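Local coordinates for proline dehydrogenase (PDB 3HAZ), which probably oxidizes proline to glutamate in two steps, using FAD in a proline dehydrogenase section and NAD in an aldehyde dehydrogenase section, at residues A[75-87]-A[110-123]. Numbering follows the deposited sequence.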
loop_
_atom_site.group_PDB
_atom_site.type_symbol
_atom_site.label_atom_id
_atom_site.label_comp_id
_atom_site.label_asym_id
_atom_site.label_seq_id
_atom_site.Cartn_x
_atom_site.Cartn_y
_atom_site.Cartn_z
ATOM N N LEU A 75 -1.208 6.547 42.688
ATOM C CA LEU A 75 -1.803 5.817 43.801
ATOM C C LEU A 75 -0.757 5.485 44.859
ATOM O O LEU A 75 -0.989 5.684 46.052
ATOM C CB LEU A 75 -2.504 4.536 43.320
ATOM C CG LEU A 75 -3.277 3.806 44.430
ATOM C CD1 LEU A 75 -4.597 3.244 43.922
ATOM C CD2 LEU A 75 -2.426 2.713 45.066
ATOM N N ALA A 76 0.397 4.989 44.420
ATOM C CA ALA A 76 1.444 4.585 45.356
ATOM C C ALA A 76 1.961 5.771 46.174
ATOM O O ALA A 76 2.248 5.634 47.364
ATOM C CB ALA A 76 2.594 3.894 44.622
ATOM N N LEU A 77 2.075 6.935 45.543
ATOM C CA LEU A 77 2.604 8.103 46.237
ATOM C C LEU A 77 1.576 8.679 47.215
ATOM O O LEU A 77 1.931 9.155 48.292
ATOM C CB LEU A 77 3.073 9.166 45.243
ATOM C CG LEU A 77 4.260 8.754 44.366
ATOM C CD1 LEU A 77 4.691 9.906 43.476
ATOM C CD2 LEU A 77 5.428 8.256 45.206
ATOM N N MET A 78 0.304 8.618 46.840
ATOM C CA MET A 78 -0.771 9.070 47.721
ATOM C C MET A 78 -0.908 8.178 48.953
ATOM O O MET A 78 -1.223 8.648 50.047
ATOM C CB MET A 78 -2.096 9.135 46.953
ATOM C CG MET A 78 -2.131 10.253 45.901
ATOM S SD MET A 78 -3.659 10.256 44.939
ATOM C CE MET A 78 -4.723 11.252 45.983
ATOM N N VAL A 79 -0.676 6.884 48.763
ATOM C CA VAL A 79 -0.689 5.940 49.869
ATOM C C VAL A 79 0.484 6.214 50.800
ATOM O O VAL A 79 0.324 6.267 52.016
ATOM C CB VAL A 79 -0.631 4.481 49.366
ATOM C CG1 VAL A 79 -0.318 3.519 50.519
ATOM C CG2 VAL A 79 -1.940 4.107 48.693
ATOM N N LEU A 80 1.670 6.381 50.226
ATOM C CA LEU A 80 2.841 6.707 51.023
ATOM C C LEU A 80 2.615 8.043 51.745
ATOM O O LEU A 80 2.971 8.198 52.912
ATOM C CB LEU A 80 4.084 6.782 50.132
ATOM C CG LEU A 80 5.379 7.209 50.821
ATOM C CD1 LEU A 80 5.690 6.289 52.006
ATOM C CD2 LEU A 80 6.537 7.230 49.836
ATOM N N ALA A 81 2.014 9.002 51.043
ATOM C CA ALA A 81 1.707 10.309 51.623
ATOM C C ALA A 81 0.839 10.182 52.876
ATOM O O ALA A 81 1.142 10.790 53.901
ATOM C CB ALA A 81 1.046 11.231 50.591
ATOM N N GLU A 82 -0.225 9.383 52.811
ATOM C CA GLU A 82 -1.107 9.239 53.974
ATOM C C GLU A 82 -0.384 8.611 55.171
ATOM O O GLU A 82 -0.514 9.086 56.299
ATOM C CB GLU A 82 -2.380 8.456 53.628
ATOM C CG GLU A 82 -3.342 8.272 54.811
ATOM C CD GLU A 82 -3.867 9.593 55.363
ATOM O OE1 GLU A 82 -3.637 10.635 54.721
ATOM O OE2 GLU A 82 -4.515 9.596 56.433
ATOM N N ALA A 83 0.369 7.543 54.929
ATOM C CA ALA A 83 1.186 6.938 55.976
ATOM C C ALA A 83 2.093 7.985 56.607
ATOM O O ALA A 83 2.178 8.079 57.828
ATOM C CB ALA A 83 2.022 5.786 55.411
ATOM N N LEU A 84 2.769 8.775 55.775
ATOM C CA LEU A 84 3.672 9.813 56.276
ATOM C C LEU A 84 2.948 10.917 57.060
ATOM O O LEU A 84 3.487 11.456 58.023
ATOM C CB LEU A 84 4.505 10.410 55.137
ATOM C CG LEU A 84 5.586 9.458 54.614
ATOM C CD1 LEU A 84 6.124 9.904 53.261
ATOM C CD2 LEU A 84 6.712 9.326 55.630
ATOM N N LEU A 85 1.725 11.243 56.654
ATOM C CA LEU A 85 0.951 12.263 57.351
ATOM C C LEU A 85 0.493 11.795 58.725
ATOM O O LEU A 85 0.175 12.609 59.592
ATOM C CB LEU A 85 -0.273 12.676 56.533
ATOM C CG LEU A 85 -0.068 13.584 55.322
ATOM C CD1 LEU A 85 -1.379 13.712 54.550
ATOM C CD2 LEU A 85 0.451 14.956 55.746
ATOM N N ARG A 86 0.443 10.486 58.928
ATOM C CA ARG A 86 -0.100 9.973 60.173
ATOM C C ARG A 86 0.996 9.656 61.186
ATOM O O ARG A 86 0.716 9.165 62.274
ATOM C CB ARG A 86 -0.988 8.756 59.909
ATOM C CG ARG A 86 -2.086 9.010 58.889
ATOM C CD ARG A 86 -3.309 9.700 59.489
ATOM N NE ARG A 86 -3.070 11.095 59.857
ATOM C CZ ARG A 86 -3.398 12.145 59.108
ATOM N NH1 ARG A 86 -3.143 13.368 59.545
ATOM N NH2 ARG A 86 -3.981 11.981 57.927
ATOM N N VAL A 87 2.244 9.943 60.825
ATOM C CA VAL A 87 3.358 9.801 61.762
ATOM C C VAL A 87 3.328 10.955 62.767
ATOM O O VAL A 87 3.238 12.117 62.375
ATOM C CB VAL A 87 4.720 9.773 61.037
ATOM C CG1 VAL A 87 5.858 9.922 62.037
ATOM C CG2 VAL A 87 4.872 8.486 60.250
ATOM N N GLU A 110 6.821 0.714 49.733
ATOM C CA GLU A 110 5.532 0.548 49.068
ATOM C C GLU A 110 4.662 -0.467 49.812
ATOM O O GLU A 110 3.466 -0.261 50.003
ATOM C CB GLU A 110 5.721 0.100 47.611
ATOM C CG GLU A 110 4.410 -0.005 46.843
ATOM C CD GLU A 110 4.590 -0.267 45.348
ATOM O OE1 GLU A 110 5.717 -0.582 44.914
ATOM O OE2 GLU A 110 3.589 -0.159 44.607
ATOM N N THR A 111 5.271 -1.572 50.223
ATOM C CA THR A 111 4.544 -2.624 50.937
ATOM C C THR A 111 4.060 -2.164 52.310
ATOM O O THR A 111 2.879 -2.322 52.649
ATOM C CB THR A 111 5.399 -3.905 51.068
ATOM O OG1 THR A 111 5.753 -4.353 49.751
ATOM C CG2 THR A 111 4.624 -5.017 51.776
ATOM N N LYS A 112 4.963 -1.576 53.091
ATOM C CA LYS A 112 4.613 -1.101 54.432
ATOM C C LYS A 112 3.543 -0.011 54.406
ATOM O O LYS A 112 2.576 -0.066 55.171
ATOM C CB LYS A 112 5.854 -0.610 55.203
ATOM C CG LYS A 112 6.749 -1.736 55.725
ATOM C CD LYS A 112 5.988 -2.655 56.674
ATOM C CE LYS A 112 6.902 -3.725 57.257
ATOM N NZ LYS A 112 6.251 -4.465 58.373
ATOM N N SER A 113 3.715 0.982 53.540
ATOM C CA SER A 113 2.756 2.087 53.484
ATOM C C SER A 113 1.359 1.604 53.096
ATOM O O SER A 113 0.362 2.131 53.585
ATOM C CB SER A 113 3.217 3.186 52.519
ATOM O OG SER A 113 3.411 2.672 51.208
ATOM N N THR A 114 1.288 0.600 52.221
ATOM C CA THR A 114 -0.006 0.057 51.817
ATOM C C THR A 114 -0.628 -0.811 52.927
ATOM O O THR A 114 -1.833 -0.725 53.185
ATOM C CB THR A 114 0.073 -0.739 50.486
ATOM O OG1 THR A 114 0.818 0.004 49.508
ATOM C CG2 THR A 114 -1.322 -1.006 49.953
ATOM N N ALA A 115 0.192 -1.642 53.574
ATOM C CA ALA A 115 -0.260 -2.452 54.718
ATOM C C ALA A 115 -0.786 -1.569 55.842
ATOM O O ALA A 115 -1.721 -1.939 56.560
ATOM C CB ALA A 115 0.880 -3.331 55.247
ATOM N N PHE A 116 -0.160 -0.408 56.000
ATOM C CA PHE A 116 -0.578 0.568 56.999
ATOM C C PHE A 116 -2.075 0.852 56.943
ATOM O O PHE A 116 -2.701 1.075 57.972
ATOM C CB PHE A 116 0.180 1.884 56.822
ATOM C CG PHE A 116 -0.379 3.017 57.638
ATOM C CD1 PHE A 116 -0.140 3.089 59.005
ATOM C CD2 PHE A 116 -1.147 4.012 57.041
ATOM C CE1 PHE A 116 -0.653 4.139 59.766
ATOM C CE2 PHE A 116 -1.665 5.066 57.798
ATOM C CZ PHE A 116 -1.419 5.125 59.161
ATOM N N LEU A 117 -2.643 0.844 55.739
ATOM C CA LEU A 117 -4.058 1.173 55.562
ATOM C C LEU A 117 -5.003 0.150 56.192
ATOM O O LEU A 117 -6.137 0.484 56.545
ATOM C CB LEU A 117 -4.392 1.349 54.080
ATOM C CG LEU A 117 -3.665 2.465 53.332
ATOM C CD1 LEU A 117 -4.020 2.415 51.848
ATOM C CD2 LEU A 117 -3.999 3.834 53.923
ATOM N N VAL A 118 -4.560 -1.097 56.330
ATOM C CA VAL A 118 -5.389 -2.080 57.026
ATOM C C VAL A 118 -4.812 -2.460 58.382
ATOM O O VAL A 118 -5.539 -2.868 59.280
ATOM C CB VAL A 118 -5.626 -3.356 56.189
ATOM C CG1 VAL A 118 -6.362 -3.012 54.909
ATOM C CG2 VAL A 118 -4.305 -4.080 55.902
ATOM N N ASN A 119 -3.500 -2.315 58.518
ATOM C CA ASN A 119 -2.797 -2.754 59.716
ATOM C C ASN A 119 -1.869 -1.640 60.177
ATOM O O ASN A 119 -0.688 -1.616 59.835
ATOM C CB ASN A 119 -2.014 -4.044 59.425
ATOM C CG ASN A 119 -1.364 -4.648 60.670
ATOM O OD1 ASN A 119 -1.366 -4.050 61.748
ATOM N ND2 ASN A 119 -0.802 -5.845 60.516
ATOM N N ALA A 120 -2.421 -0.708 60.946
ATOM C CA ALA A 120 -1.684 0.479 61.370
ATOM C C ALA A 120 -0.341 0.146 62.024
ATOM O O ALA A 120 0.669 0.803 61.755
ATOM C CB ALA A 120 -2.540 1.327 62.299
ATOM N N SER A 121 -0.325 -0.884 62.867
ATOM C CA SER A 121 0.895 -1.236 63.592
ATOM C C SER A 121 2.024 -1.726 62.679
ATOM O O SER A 121 3.186 -1.726 63.074
ATOM C CB SER A 121 0.610 -2.248 64.713
ATOM O OG SER A 121 -0.214 -3.312 64.272
ATOM N N ALA A 122 1.681 -2.119 61.455
ATOM C CA ALA A 122 2.677 -2.629 60.514
ATOM C C ALA A 122 3.738 -1.589 60.148
ATOM O O ALA A 122 4.904 -1.930 59.949
ATOM C CB ALA A 122 2.000 -3.175 59.256
ATOM N N TRP A 123 3.329 -0.326 60.061
ATOM C CA TRP A 123 4.229 0.770 59.702
ATOM C C TRP A 123 4.748 1.495 60.950
ATOM O O TRP A 123 3.976 2.074 61.714
ATOM C CB TRP A 123 3.518 1.750 58.761
ATOM C CG TRP A 123 4.235 3.063 58.522
ATOM C CD1 TRP A 123 4.257 4.149 59.353
ATOM C CD2 TRP A 123 5.001 3.434 57.362
ATOM N NE1 TRP A 123 4.999 5.163 58.791
ATOM C CE2 TRP A 123 5.466 4.751 57.569
ATOM C CE3 TRP A 123 5.343 2.779 56.174
ATOM C CZ2 TRP A 123 6.256 5.423 56.630
ATOM C CZ3 TRP A 123 6.130 3.452 55.238
ATOM C CH2 TRP A 123 6.576 4.756 55.475
HETATM O O HOH W 1 2.732 2.763 48.438
#
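The helical segments 75-85 and 110-115 cross with N-to-C directions 66° apart and axes 8.5 Å apart at closest approach, the CA atoms of L80 and S113 lying 5.2 Å apart. V79 sends CG1, anti to its backbone N (chi1 167°), onto the S113-T114 backbone, 3.4 Å from S113 O, while both methyls touch L117 CD1. A83 wedges between two rings: its CB sits over one face of W123, a CH-pi contact 4.2 Å from the six-membered ring centroid, and lies 4.0 Å from F116 CD2. V87 CG2 meets the indole edge in plane, 3.6 Å from W123 NE1, and L80 CD1 approaches its CH2. R86 CB and CG lie against F116 CZ, CB at 3.7 Å, while the bent chain carries the guanidinium on to E82, where NH2 salt-bridges OE2, an oxygen that also hydrogen-bonds H449. Replacing F116 with alanine would probably open a gap beside A83 and leave the R86 methylenes without their aromatic neighbour. One water donates to A76 O and to S113 OG, which also hydrogen-bonds H109 O. Within the family's DNA-binding domain, this buried join thus rests on apolar and aromatic fit, E82 and R86 pairing inside their own segment.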